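Local coordinates for protein NADH dehydrogenase (Methanothermobacter marburgensis, PDB 4R81) that binds flavin mononucleotide in a flavodoxin-like fold and probably passes electrons from NAD(P)H to quinones, at residues V6-A11 with A84-Y89; E128-L133 with V164-V169; E74-I79 with D105-Y110; R20-A25 with I187-A192. All blocks are in the same frame, centred on the assembly; numbering follows the deposited sequence.

Interaction 1 of 4, residues V6-A11 with A84-Y89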
loop_
_atom_site.group_PDB
_atom_site.type_symbol
_atom_site.label_atom_id
_atom_site.label_comp_id
_atom_site.label_asym_id
_atom_site.label_seq_id
_atom_site.Cartn_x
_atom_site.Cartn_y
_atom_site.Cartn_z
ATOM N N VAL A 6 15.410 18.915 -3.232
ATOM C CA VAL A 6 14.536 17.818 -2.837
ATOM C C VAL A 6 13.347 17.699 -3.772
ATOM O O VAL A 6 12.674 18.694 -4.036
ATOM C CB VAL A 6 13.977 18.040 -1.426
ATOM C CG1 VAL A 6 13.317 16.766 -0.915
ATOM C CG2 VAL A 6 15.089 18.468 -0.491
ATOM N N TYR A 7 13.076 16.491 -4.263
ATOM C CA TYR A 7 11.811 16.244 -4.945
ATOM C C TYR A 7 10.865 15.620 -3.927
ATOM O O TYR A 7 11.139 14.548 -3.367
ATOM C CB TYR A 7 11.967 15.376 -6.210
ATOM C CG TYR A 7 10.656 15.127 -6.944
ATOM C CD1 TYR A 7 9.789 16.178 -7.243
ATOM C CD2 TYR A 7 10.287 13.842 -7.340
ATOM C CE1 TYR A 7 8.583 15.958 -7.908
ATOM C CE2 TYR A 7 9.090 13.607 -8.004
ATOM C CZ TYR A 7 8.240 14.669 -8.286
ATOM O OH TYR A 7 7.042 14.466 -8.943
ATOM N N ILE A 8 9.762 16.324 -3.681
ATOM C CA ILE A 8 8.829 15.986 -2.620
ATOM C C ILE A 8 7.549 15.420 -3.205
ATOM O O ILE A 8 6.804 16.121 -3.905
ATOM C CB ILE A 8 8.466 17.227 -1.783
ATOM C CG1 ILE A 8 9.726 17.908 -1.224
ATOM C CG2 ILE A 8 7.515 16.837 -0.664
ATOM C CD1 ILE A 8 9.447 19.269 -0.603
ATOM N N LEU A 9 7.300 14.144 -2.928
ATOM C CA LEU A 9 6.058 13.504 -3.344
ATOM C C LEU A 9 5.024 13.739 -2.256
ATOM O O LEU A 9 5.220 13.360 -1.101
ATOM C CB LEU A 9 6.254 11.997 -3.553
ATOM C CG LEU A 9 7.024 11.522 -4.792
ATOM C CD1 LEU A 9 6.439 12.163 -6.048
ATOM C CD2 LEU A 9 8.539 11.800 -4.683
ATOM N N PHE A 10 3.922 14.366 -2.632
ATOM C CA PHE A 10 2.865 14.695 -1.692
ATOM C C PHE A 10 1.589 13.985 -2.118
ATOM O O PHE A 10 1.136 14.124 -3.257
ATOM C CB PHE A 10 2.654 16.208 -1.650
ATOM C CG PHE A 10 1.534 16.637 -0.756
ATOM C CD1 PHE A 10 1.714 16.713 0.614
ATOM C CD2 PHE A 10 0.298 16.958 -1.280
ATOM C CE1 PHE A 10 0.674 17.111 1.447
ATOM C CE2 PHE A 10 -0.741 17.345 -0.458
ATOM C CZ PHE A 10 -0.555 17.426 0.904
ATOM N N ALA A 11 1.006 13.230 -1.194
ATOM C CA ALA A 11 -0.157 12.410 -1.493
ATOM C C ALA A 11 -1.331 12.673 -0.552
ATOM O O ALA A 11 -1.395 12.090 0.529
ATOM C CB ALA A 11 0.232 10.929 -1.442
ATOM N N ALA A 84 17.821 14.675 -2.948
ATOM C CA ALA A 84 17.039 14.054 -1.887
ATOM C C ALA A 84 15.592 13.882 -2.332
ATOM O O ALA A 84 15.120 14.617 -3.192
ATOM C CB ALA A 84 17.106 14.910 -0.620
ATOM N N LEU A 85 14.904 12.903 -1.754
ATOM C CA LEU A 85 13.474 12.740 -1.970
ATOM C C LEU A 85 12.764 12.903 -0.640
ATOM O O LEU A 85 13.341 12.671 0.426
ATOM C CB LEU A 85 13.151 11.355 -2.550
ATOM C CG LEU A 85 13.716 10.999 -3.929
ATOM C CD1 LEU A 85 13.401 9.546 -4.299
ATOM C CD2 LEU A 85 13.206 11.953 -5.007
ATOM N N ALA A 86 11.507 13.307 -0.696
ATOM C CA ALA A 86 10.683 13.298 0.497
ATOM C C ALA A 86 9.312 12.758 0.144
ATOM O O ALA A 86 8.849 12.913 -0.987
ATOM C CB ALA A 86 10.597 14.690 1.106
ATOM N N PHE A 87 8.684 12.097 1.108
ATOM C CA PHE A 87 7.362 11.519 0.923
ATOM C C PHE A 87 6.495 11.976 2.081
ATOM O O PHE A 87 6.811 11.721 3.244
ATOM C CB PHE A 87 7.448 9.989 0.865
ATOM C CG PHE A 87 8.262 9.487 -0.290
ATOM C CD1 PHE A 87 9.650 9.412 -0.203
ATOM C CD2 PHE A 87 7.646 9.125 -1.483
ATOM C CE1 PHE A 87 10.411 8.961 -1.284
ATOM C CE2 PHE A 87 8.398 8.672 -2.568
ATOM C CZ PHE A 87 9.782 8.594 -2.467
ATOM N N ILE A 88 5.414 12.674 1.755
ATOM C CA ILE A 88 4.537 13.259 2.756
ATOM C C ILE A 88 3.116 12.791 2.490
ATOM O O ILE A 88 2.555 13.043 1.421
ATOM C CB ILE A 88 4.611 14.803 2.725
ATOM C CG1 ILE A 88 6.046 15.256 3.042
ATOM C CG2 ILE A 88 3.597 15.414 3.709
ATOM C CD1 ILE A 88 6.248 16.763 2.988
ATOM N N TYR A 89 2.543 12.078 3.456
ATOM C CA TYR A 89 1.249 11.428 3.268
ATOM C C TYR A 89 0.638 11.042 4.609
ATOM O O TYR A 89 1.348 10.918 5.612
ATOM C CB TYR A 89 1.404 10.181 2.383
ATOM C CG TYR A 89 2.343 9.135 2.956
ATOM C CD1 TYR A 89 3.706 9.188 2.694
ATOM C CD2 TYR A 89 1.872 8.107 3.763
ATOM C CE1 TYR A 89 4.579 8.254 3.215
ATOM C CE2 TYR A 89 2.744 7.159 4.297
ATOM C CZ TYR A 89 4.099 7.239 4.013
ATOM O OH TYR A 89 4.977 6.314 4.531
#
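Five backbone hydrogen bonds cross: the N-H groups of Tyr7, Leu9 and Ala11 go to the carbonyls of Ala84, Ala86 and Ile88, and those of Ala86 and Ile88 return to the carbonyls of Tyr7 and Leu9. The shortest is Leu9 N to Ala86 O, 2.8 Å. CA-H...O contacts fill in between, such as Val6 CA to Ala84 O at 3.3 Å.

The side chains form two apolar layers. On the face of Val6, Ile8 and Phe10, Ala86 CB sits between Val6 CG1 (4.0 Å away) and Ile8 CG1. Ile88 spreads its two branches: CD1 meets Ile8 CG2, while CG2 comes to the edge of the Phe10 ring, 3.8 Å from Phe10 CD1. Helix 18-32 packs on this face.

On the other face, Leu9 and Phe87 lie side by side and point the same way. Both have CG anti to the carbonyl carbon, and Leu9 CD2 lies 3.8 Å from Phe87 CE2. Leu85 CD2 reaches Tyr7 CB at 3.8 Å and lies near the plane of the tyrosine ring. Tyr7 OH turns to Glu75. Helix 98-107 lies against Leu9 and Phe87.

These are neighbouring parallel strands in the middle of the five-stranded sheet, strand order 2-1-3-4-5, of a flavodoxin-like fold.

Interaction 2 of 4, residues E128-L133 with V164-V169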
loop_
_atom_site.group_PDB
_atom_site.type_symbol
_atom_site.label_atom_id
_atom_site.label_comp_id
_atom_site.label_asym_id
_atom_site.label_seq_id
_atom_site.Cartn_x
_atom_site.Cartn_y
_atom_site.Cartn_z
ATOM N N GLU A 128 20.880 10.850 -2.241
ATOM C CA GLU A 128 21.653 10.775 -1.005
ATOM C C GLU A 128 20.779 10.484 0.216
ATOM O O GLU A 128 21.193 9.750 1.123
ATOM C CB GLU A 128 22.442 12.073 -0.796
ATOM C CG GLU A 128 23.580 11.966 0.212
ATOM C CD GLU A 128 24.721 11.060 -0.261
ATOM O OE1 GLU A 128 24.943 10.942 -1.491
ATOM O OE2 GLU A 128 25.401 10.464 0.603
ATOM N N LYS A 129 19.565 11.034 0.221
ATOM C CA LYS A 129 18.682 10.924 1.381
ATOM C C LYS A 129 17.207 10.964 1.008
ATOM O O LYS A 129 16.798 11.737 0.148
ATOM C CB LYS A 129 18.968 12.055 2.373
ATOM C CG LYS A 129 18.208 11.948 3.686
ATOM C CD LYS A 129 18.743 12.947 4.691
ATOM C CE LYS A 129 18.342 12.603 6.120
ATOM N NZ LYS A 129 18.707 13.713 7.058
ATOM N N ALA A 130 16.413 10.135 1.673
ATOM C CA ALA A 130 14.967 10.226 1.576
ATOM C C ALA A 130 14.392 10.436 2.967
ATOM O O ALA A 130 14.811 9.781 3.928
ATOM C CB ALA A 130 14.387 8.974 0.949
ATOM N N VAL A 131 13.436 11.356 3.063
ATOM C CA VAL A 131 12.739 11.650 4.307
ATOM C C VAL A 131 11.258 11.296 4.158
ATOM O O VAL A 131 10.594 11.735 3.214
ATOM C CB VAL A 131 12.845 13.146 4.654
ATOM C CG1 VAL A 131 12.121 13.445 5.959
ATOM C CG2 VAL A 131 14.305 13.573 4.739
ATOM N N VAL A 132 10.731 10.501 5.084
ATOM C CA VAL A 132 9.314 10.163 5.067
ATOM C C VAL A 132 8.630 10.851 6.239
ATOM O O VAL A 132 9.025 10.669 7.389
ATOM C CB VAL A 132 9.094 8.638 5.176
ATOM C CG1 VAL A 132 7.598 8.312 5.246
ATOM C CG2 VAL A 132 9.738 7.935 4.000
ATOM N N LEU A 133 7.615 11.648 5.940
ATOM C CA LEU A 133 6.834 12.328 6.969
ATOM C C LEU A 133 5.414 11.785 6.889
ATOM O O LEU A 133 4.627 12.159 6.009
ATOM C CB LEU A 133 6.855 13.849 6.777
ATOM C CG LEU A 133 8.216 14.554 6.773
ATOM C CD1 LEU A 133 8.071 16.067 6.603
ATOM C CD2 LEU A 133 8.998 14.246 8.041
ATOM N N VAL A 164 16.151 0.370 -3.369
ATOM C CA VAL A 164 16.324 0.843 -4.740
ATOM C C VAL A 164 17.525 1.777 -4.863
ATOM O O VAL A 164 17.720 2.431 -5.891
ATOM C CB VAL A 164 15.045 1.521 -5.296
ATOM C CG1 VAL A 164 13.868 0.570 -5.208
ATOM C CG2 VAL A 164 14.740 2.820 -4.557
ATOM N N GLY A 165 18.336 1.833 -3.811
ATOM C CA GLY A 165 19.595 2.550 -3.875
ATOM C C GLY A 165 19.699 3.873 -3.137
ATOM O O GLY A 165 20.773 4.466 -3.112
ATOM N N VAL A 166 18.604 4.355 -2.554
ATOM C CA VAL A 166 18.680 5.563 -1.731
ATOM C C VAL A 166 19.713 5.335 -0.618
ATOM O O VAL A 166 19.682 4.311 0.055
ATOM C CB VAL A 166 17.319 5.918 -1.118
ATOM C CG1 VAL A 166 17.456 7.125 -0.201
ATOM C CG2 VAL A 166 16.297 6.191 -2.219
ATOM N N LYS A 167 20.635 6.277 -0.431
ATOM C CA LYS A 167 21.791 6.011 0.424
ATOM C C LYS A 167 21.507 6.106 1.923
ATOM O O LYS A 167 22.122 5.395 2.724
ATOM C CB LYS A 167 22.964 6.912 0.030
ATOM C CG LYS A 167 23.417 6.686 -1.403
ATOM C CD LYS A 167 24.758 7.332 -1.703
ATOM C CE LYS A 167 25.188 7.012 -3.123
ATOM N NZ LYS A 167 24.280 7.648 -4.126
ATOM N N ASN A 168 20.574 6.977 2.287
ATOM C CA ASN A 168 20.251 7.256 3.682
ATOM C C ASN A 168 18.764 7.551 3.784
ATOM O O ASN A 168 18.219 8.252 2.930
ATOM C CB ASN A 168 21.029 8.478 4.185
ATOM C CG ASN A 168 22.529 8.269 4.175
ATOM O OD1 ASN A 168 23.087 7.664 5.091
ATOM N ND2 ASN A 168 23.196 8.781 3.143
ATOM N N VAL A 169 18.110 7.016 4.812
ATOM C CA VAL A 169 16.673 7.219 4.992
ATOM C C VAL A 169 16.287 7.561 6.434
ATOM O O VAL A 169 16.902 7.078 7.394
ATOM C CB VAL A 169 15.844 5.985 4.541
ATOM C CG1 VAL A 169 16.053 5.695 3.062
ATOM C CG2 VAL A 169 16.188 4.767 5.385
HETATM O O HOH W 1 23.827 10.454 -3.705
#
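Asn168 holds the start of strand 129-135 with both its side chain and its backbone. Its ND2 donates to Glu128 O at 3.0 Å, with an N-H...O angle of 159°. The acceptor lies in the plane of the amide. The carbonyl of Asn168 takes the N-H of Ala130 at 2.9 Å, and the donor lies nearly along the C=O axis. The same oxygen receives a CA-H contact from Lys129 CA at 3.1 Å. An alanine in place of Asn168 would probably leave Glu128 O without the side-chain amide donor and the start of the strand less firmly held.

A water links the charged ends. It donates to Glu128 OE1 over an unusually short distance and accepts from Lys167 NZ at 2.9 Å. OE1 of Glu128 and NZ of Lys167 are themselves 4.3 Å apart, too far for a salt bridge. Glu128 is bent at chi2 (67°), and its carboxylate lies against Lys167 CD. Lys167 NZ also has a long, weak ion pair with Asp126.

Packing follows further in. Val166 CG1 rests 3.8 Å from Ala130 CB and also touches Ala130 N. Val169 pairs with Ala130 in a parallel bridge, and its side chain packs on helix 148-162. Gly165, the C-prime residue of a Schellman motif, ends that helix just before the chain turns into the edge strand.

The contact pairs a direct amide-to-backbone bond with a water-mediated charge pair at its solvent-exposed end, where the attraction between the charges is likely to be weakened by solvent.

Interaction 3 of 4, residues E74-I79 with D105-Y110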
loop_
_atom_site.group_PDB
_atom_site.type_symbol
_atom_site.label_atom_id
_atom_site.label_comp_id
_atom_site.label_asym_id
_atom_site.label_seq_id
_atom_site.Cartn_x
_atom_site.Cartn_y
_atom_site.Cartn_z
ATOM N N GLU A 74 8.807 11.760 -16.912
ATOM C CA GLU A 74 8.832 13.051 -16.229
ATOM C C GLU A 74 9.201 12.904 -14.754
ATOM O O GLU A 74 9.940 13.725 -14.212
ATOM C CB GLU A 74 7.485 13.773 -16.376
ATOM C CG GLU A 74 7.275 14.936 -15.410
ATOM C CD GLU A 74 8.110 16.160 -15.750
ATOM O OE1 GLU A 74 8.634 16.235 -16.886
ATOM O OE2 GLU A 74 8.233 17.055 -14.880
ATOM N N GLU A 75 8.693 11.860 -14.104
ATOM C CA GLU A 75 9.051 11.616 -12.709
ATOM C C GLU A 75 10.543 11.321 -12.581
ATOM O O GLU A 75 11.206 11.801 -11.656
ATOM C CB GLU A 75 8.211 10.483 -12.111
ATOM C CG GLU A 75 6.726 10.824 -11.996
ATOM C CD GLU A 75 6.480 12.082 -11.180
ATOM O OE1 GLU A 75 6.788 12.080 -9.961
ATOM O OE2 GLU A 75 5.992 13.086 -11.763
ATOM N N HIS A 76 11.076 10.545 -13.520
ATOM C CA HIS A 76 12.495 10.218 -13.496
ATOM C C HIS A 76 13.359 11.469 -13.688
ATOM O O HIS A 76 14.415 11.593 -13.072
ATOM C CB HIS A 76 12.823 9.138 -14.528
ATOM C CG HIS A 76 12.231 7.803 -14.205
ATOM N ND1 HIS A 76 12.432 6.685 -14.988
ATOM C CD2 HIS A 76 11.450 7.403 -13.172
ATOM C CE1 HIS A 76 11.792 5.659 -14.458
ATOM N NE2 HIS A 76 11.185 6.066 -13.357
ATOM N N GLU A 77 12.903 12.398 -14.526
ATOM C CA GLU A 77 13.606 13.671 -14.689
ATOM C C GLU A 77 13.597 14.488 -13.399
ATOM O O GLU A 77 14.618 15.059 -13.008
ATOM C CB GLU A 77 12.992 14.490 -15.822
ATOM C CG GLU A 77 13.191 13.903 -17.201
ATOM C CD GLU A 77 12.861 14.898 -18.295
ATOM O OE1 GLU A 77 13.129 16.105 -18.097
ATOM O OE2 GLU A 77 12.333 14.477 -19.348
ATOM N N ARG A 78 12.441 14.545 -12.747
ATOM C CA ARG A 78 12.312 15.261 -11.477
ATOM C C ARG A 78 13.232 14.684 -10.404
ATOM O O ARG A 78 13.904 15.429 -9.683
ATOM C CB ARG A 78 10.854 15.245 -11.006
ATOM C CG ARG A 78 9.929 16.048 -11.911
ATOM C CD ARG A 78 8.464 15.859 -11.550
ATOM N NE ARG A 78 7.584 16.618 -12.433
ATOM C CZ ARG A 78 6.298 16.845 -12.192
ATOM N NH1 ARG A 78 5.741 16.385 -11.079
ATOM N NH2 ARG A 78 5.573 17.546 -13.051
ATOM N N ILE A 79 13.262 13.358 -10.303
ATOM C CA ILE A 79 14.170 12.680 -9.379
ATOM C C ILE A 79 15.630 12.957 -9.759
ATOM O O ILE A 79 16.489 13.165 -8.887
ATOM C CB ILE A 79 13.888 11.162 -9.352
ATOM C CG1 ILE A 79 12.452 10.913 -8.881
ATOM C CG2 ILE A 79 14.894 10.433 -8.468
ATOM C CD1 ILE A 79 11.969 9.478 -9.059
ATOM N N ASP A 105 4.575 1.620 -7.800
ATOM C CA ASP A 105 4.305 0.548 -8.767
ATOM C C ASP A 105 4.736 0.952 -10.177
ATOM O O ASP A 105 5.316 0.153 -10.917
ATOM C CB ASP A 105 2.812 0.186 -8.820
ATOM C CG ASP A 105 2.275 -0.382 -7.514
ATOM O OD1 ASP A 105 3.071 -0.796 -6.645
ATOM O OD2 ASP A 105 1.027 -0.418 -7.370
ATOM N N ARG A 106 4.448 2.203 -10.532
ATOM C CA ARG A 106 4.648 2.694 -11.893
ATOM C C ARG A 106 5.993 3.372 -12.145
ATOM O O ARG A 106 6.494 3.370 -13.275
ATOM C CB ARG A 106 3.512 3.655 -12.272
ATOM C CG ARG A 106 2.120 3.023 -12.249
ATOM C CD ARG A 106 1.089 3.932 -12.907
ATOM N NE ARG A 106 1.464 4.208 -14.291
ATOM C CZ ARG A 106 1.641 5.421 -14.811
ATOM N NH1 ARG A 106 1.437 6.505 -14.079
ATOM N NH2 ARG A 106 2.010 5.542 -16.081
ATOM N N VAL A 107 6.575 3.956 -11.104
ATOM C CA VAL A 107 7.767 4.777 -11.284
ATOM C C VAL A 107 9.039 3.998 -10.977
ATOM O O VAL A 107 10.075 4.238 -11.584
ATOM C CB VAL A 107 7.664 6.109 -10.486
ATOM C CG1 VAL A 107 8.936 6.964 -10.640
ATOM C CG2 VAL A 107 6.428 6.896 -10.944
ATOM N N TRP A 108 8.953 3.027 -10.073
ATOM C CA TRP A 108 10.119 2.207 -9.759
ATOM C C TRP A 108 10.260 1.095 -10.805
ATOM O O TRP A 108 9.961 -0.073 -10.539
ATOM C CB TRP A 108 9.989 1.598 -8.360
ATOM C CG TRP A 108 10.476 2.415 -7.147
ATOM C CD1 TRP A 108 10.529 1.959 -5.866
ATOM C CD2 TRP A 108 10.976 3.779 -7.100
ATOM N NE1 TRP A 108 11.014 2.930 -5.026
ATOM C CE2 TRP A 108 11.299 4.054 -5.753
ATOM C CE3 TRP A 108 11.175 4.786 -8.055
ATOM C CZ2 TRP A 108 11.817 5.286 -5.337
ATOM C CZ3 TRP A 108 11.689 6.014 -7.637
ATOM C CH2 TRP A 108 12.002 6.251 -6.290
ATOM N N THR A 109 10.727 1.459 -11.996
ATOM C CA THR A 109 10.702 0.556 -13.151
ATOM C C THR A 109 11.960 -0.279 -13.311
ATOM O O THR A 109 13.033 0.091 -12.835
ATOM C CB THR A 109 10.452 1.343 -14.457
ATOM O OG1 THR A 109 11.408 2.404 -14.568
ATOM C CG2 THR A 109 9.074 1.940 -14.436
ATOM N N TYR A 110 11.820 -1.421 -13.982
ATOM C CA TYR A 110 12.965 -2.270 -14.250
ATOM C C TYR A 110 13.951 -1.512 -15.131
ATOM O O TYR A 110 13.562 -0.889 -16.128
ATOM C CB TYR A 110 12.550 -3.582 -14.920
ATOM C CG TYR A 110 13.726 -4.510 -15.090
ATOM C CD1 TYR A 110 14.536 -4.435 -16.213
ATOM C CD2 TYR A 110 14.055 -5.432 -14.103
ATOM C CE1 TYR A 110 15.627 -5.252 -16.359
ATOM C CE2 TYR A 110 15.142 -6.258 -14.243
ATOM C CZ TYR A 110 15.924 -6.166 -15.375
ATOM O OH TYR A 110 17.015 -6.984 -15.526
#
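His76 reaches Val107 with CG anti to the carbonyl carbon (chi1 -68°). Val107 has CG1 anti to its backbone N (chi1 178°), and this methyl packs 3.6 Å from His76 CD2. The two side chains pass alongside, running opposite ways.

His76 NE2 donates to Val107 O at 2.8 Å. The donor sits in the carbonyl plane, on a lone pair, and the oxygen lies near the ring plane. Thr109 OG1 also lies in that plane at the ring edge, 3.3 Å from His76 CE1. Tyr112 stacks on the His76 ring.

Val107 CG1 also meets Glu75 CB at 3.9 Å. Ile79 CD1 comes in plane to the edge of the Trp108 indole, 3.8 Å from CZ3. Trp108 NE1 turns elsewhere, to Arg160 O, and its ring meets Trp93 of the second subunit edge-to-face. Asp105, earlier on helix 98-107, touches FMN.

A leucine in place of His76 would probably leave Val107 O without this side-chain donor. Thr109 N gives the same oxygen a weak second bond. The His76 bond ties Val107 O, near the C-terminal end of helix 98-107, to helix 70-80, beside the apolar contacts of Val107 and Ile79.

Interaction 4 of 4, residues R20-A25 with I187-A192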
loop_
_atom_site.group_PDB
_atom_site.type_symbol
_atom_site.label_atom_id
_atom_site.label_comp_id
_atom_site.label_asym_id
_atom_site.label_seq_id
_atom_site.Cartn_x
_atom_site.Cartn_y
_atom_site.Cartn_z
ATOM N N ARG A 20 -0.985 18.781 4.431
ATOM C CA ARG A 20 -0.644 20.014 3.731
ATOM C C ARG A 20 0.167 20.963 4.620
ATOM O O ARG A 20 1.113 21.598 4.158
ATOM C CB ARG A 20 -1.910 20.708 3.214
ATOM C CG ARG A 20 -1.640 21.963 2.412
ATOM C CD ARG A 20 -1.340 21.626 0.970
ATOM N NE ARG A 20 -2.416 20.845 0.360
ATOM C CZ ARG A 20 -2.373 20.363 -0.878
ATOM N NH1 ARG A 20 -1.306 20.592 -1.631
ATOM N NH2 ARG A 20 -3.388 19.652 -1.361
ATOM N N GLU A 21 -0.193 21.044 5.898
ATOM C CA GLU A 21 0.564 21.857 6.840
ATOM C C GLU A 21 1.940 21.252 7.085
ATOM O O GLU A 21 2.916 21.978 7.299
ATOM C CB GLU A 21 -0.198 22.002 8.156
ATOM C CG GLU A 21 -1.597 22.584 7.993
ATOM C CD GLU A 21 -2.296 22.768 9.319
ATOM O OE1 GLU A 21 -1.841 23.615 10.111
ATOM O OE2 GLU A 21 -3.295 22.064 9.573
ATOM N N VAL A 22 2.011 19.921 7.059
ATOM C CA VAL A 22 3.281 19.221 7.192
ATOM C C VAL A 22 4.195 19.575 6.023
ATOM O O VAL A 22 5.384 19.839 6.222
ATOM C CB VAL A 22 3.068 17.700 7.287
ATOM C CG1 VAL A 22 4.398 16.946 7.124
ATOM C CG2 VAL A 22 2.420 17.364 8.619
ATOM N N LEU A 23 3.632 19.606 4.815
ATOM C CA LEU A 23 4.388 20.034 3.641
ATOM C C LEU A 23 4.905 21.458 3.827
ATOM O O LEU A 23 6.069 21.748 3.553
ATOM C CB LEU A 23 3.523 19.951 2.379
ATOM C CG LEU A 23 4.118 20.480 1.070
ATOM C CD1 LEU A 23 5.354 19.682 0.680
ATOM C CD2 LEU A 23 3.077 20.443 -0.044
ATOM N N GLU A 24 4.038 22.346 4.302
ATOM C CA GLU A 24 4.421 23.735 4.513
ATOM C C GLU A 24 5.536 23.848 5.541
ATOM O O GLU A 24 6.481 24.622 5.359
ATOM C CB GLU A 24 3.217 24.565 4.964
ATOM C CG GLU A 24 3.541 26.025 5.218
ATOM C CD GLU A 24 3.896 26.789 3.947
ATOM O OE1 GLU A 24 3.453 26.379 2.843
ATOM O OE2 GLU A 24 4.623 27.807 4.058
ATOM N N ALA A 25 5.440 23.065 6.613
ATOM C CA ALA A 25 6.448 23.124 7.674
ATOM C C ALA A 25 7.795 22.598 7.168
ATOM O O ALA A 25 8.844 23.206 7.393
ATOM C CB ALA A 25 5.983 22.355 8.905
ATOM N N ILE A 187 3.522 20.153 17.890
ATOM C CA ILE A 187 4.763 19.424 18.074
ATOM C C ILE A 187 5.134 18.680 16.790
ATOM O O ILE A 187 6.305 18.607 16.416
ATOM C CB ILE A 187 4.690 18.495 19.313
ATOM C CG1 ILE A 187 5.984 17.718 19.513
ATOM C CG2 ILE A 187 3.521 17.520 19.217
ATOM C CD1 ILE A 187 5.908 16.806 20.720
ATOM N N ASN A 188 4.134 18.151 16.096
ATOM C CA ASN A 188 4.403 17.447 14.853
ATOM C C ASN A 188 4.889 18.366 13.734
ATOM O O ASN A 188 5.747 17.975 12.938
ATOM C CB ASN A 188 3.191 16.612 14.416
ATOM C CG ASN A 188 3.050 15.349 15.229
ATOM O OD1 ASN A 188 4.022 14.882 15.825
ATOM N ND2 ASN A 188 1.848 14.785 15.262
ATOM N N LEU A 189 4.352 19.586 13.685
ATOM C CA LEU A 189 4.805 20.578 12.716
ATOM C C LEU A 189 6.225 21.033 13.040
ATOM O O LEU A 189 7.010 21.334 12.142
ATOM C CB LEU A 189 3.846 21.774 12.664
ATOM C CG LEU A 189 2.448 21.497 12.096
ATOM C CD1 LEU A 189 1.610 22.766 12.024
ATOM C CD2 LEU A 189 2.536 20.845 10.724
ATOM N N MET A 190 6.556 21.075 14.328
ATOM C CA MET A 190 7.916 21.394 14.745
ATOM C C MET A 190 8.875 20.323 14.223
ATOM O O MET A 190 9.969 20.636 13.742
ATOM C CB MET A 190 8.012 21.504 16.275
ATOM C CG MET A 190 9.284 22.181 16.775
ATOM S SD MET A 190 9.562 22.016 18.555
ATOM C CE MET A 190 7.937 22.431 19.188
ATOM N N ARG A 191 8.461 19.061 14.326
ATOM C CA ARG A 191 9.272 17.947 13.843
ATOM C C ARG A 191 9.452 18.008 12.326
ATOM O O ARG A 191 10.554 17.788 11.810
ATOM C CB ARG A 191 8.657 16.609 14.276
ATOM C CG ARG A 191 8.683 16.409 15.799
ATOM C CD ARG A 191 7.945 15.166 16.237
ATOM N NE ARG A 191 8.539 13.965 15.665
ATOM C CZ ARG A 191 7.890 12.822 15.497
ATOM N NH1 ARG A 191 6.616 12.727 15.848
ATOM N NH2 ARG A 191 8.511 11.780 14.962
ATOM N N ALA A 192 8.373 18.320 11.620
ATOM C CA ALA A 192 8.430 18.412 10.167
ATOM C C ALA A 192 9.394 19.516 9.727
ATOM O O ALA A 192 10.209 19.328 8.819
ATOM C CB ALA A 192 7.047 18.650 9.602
#
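Leu189 leans across to helix 18-32 and lays its CD2 against Glu21 and Val22. With CG anti to the carbonyl carbon (chi1 -68°), the branch is carried toward that helix. The CD2 methyl rests on the backbone as much as on side chains, 3.6 Å from Glu21 O. It also touches Glu21 CB and Val22 CG2. The side chain of Leu189 crosses those of Glu21 and Val22 at a slant. Its other methyl, CD1, lies 4.0 Å from Glu21 OE1. That carboxylate has its charged partner elsewhere, in a salt bridge to Arg185.

Helices 18-32 and 185-197 belong to the same layer of the flavodoxin-like alpha/beta/alpha sandwich. They lie over the sheet side by side and run in roughly the same sense. The short segments cross at -42°, with their axes 8.4 Å apart at closest approach.

One turn further on, small side chains take over. The CB atoms of Ala25 and Ala192 point at the opposite helix and meet at 3.9 Å. Ala25 CB also packs on the backbone of the other helix, 3.5 Å from Leu189 O. Two alanines facing each other let the backbones come near, and the CA atoms of Ala25 and Ala192 are 5.7 Å apart.

Val22 spreads its two methyls between the neighbours. CG2 goes to Leu189, while CG1, anti to the backbone N (chi1 168°), touches Ala192 CB at 4.0 Å. On the sheet side, Val22 also packs on Ile88 and Leu174, and its side chain lies close to that of Phe18, an FMN-binding residue.

From the N terminus, strand 5-10 comes first and pairs with strand 84-90 in interaction 1. Helix 18-32 follows and waits for helix 185-197, so interaction 4 closes the longest loop and crosses interaction 1. Interaction 3 joins helix 70-80 to the end of helix 98-107. It also crosses interaction 1, because strand 84-90 lies between its segments. Interaction 2 opens later, in series after interactions 1 and 3, and brings strand 129-135 to the start of strand 169-174. Interactions 2 and 3 are nested within the loop of interaction 4. Interactions 1 and 2 share the sheet, and interactions 3 and 4 tie helices on opposite sides of the chain's centre.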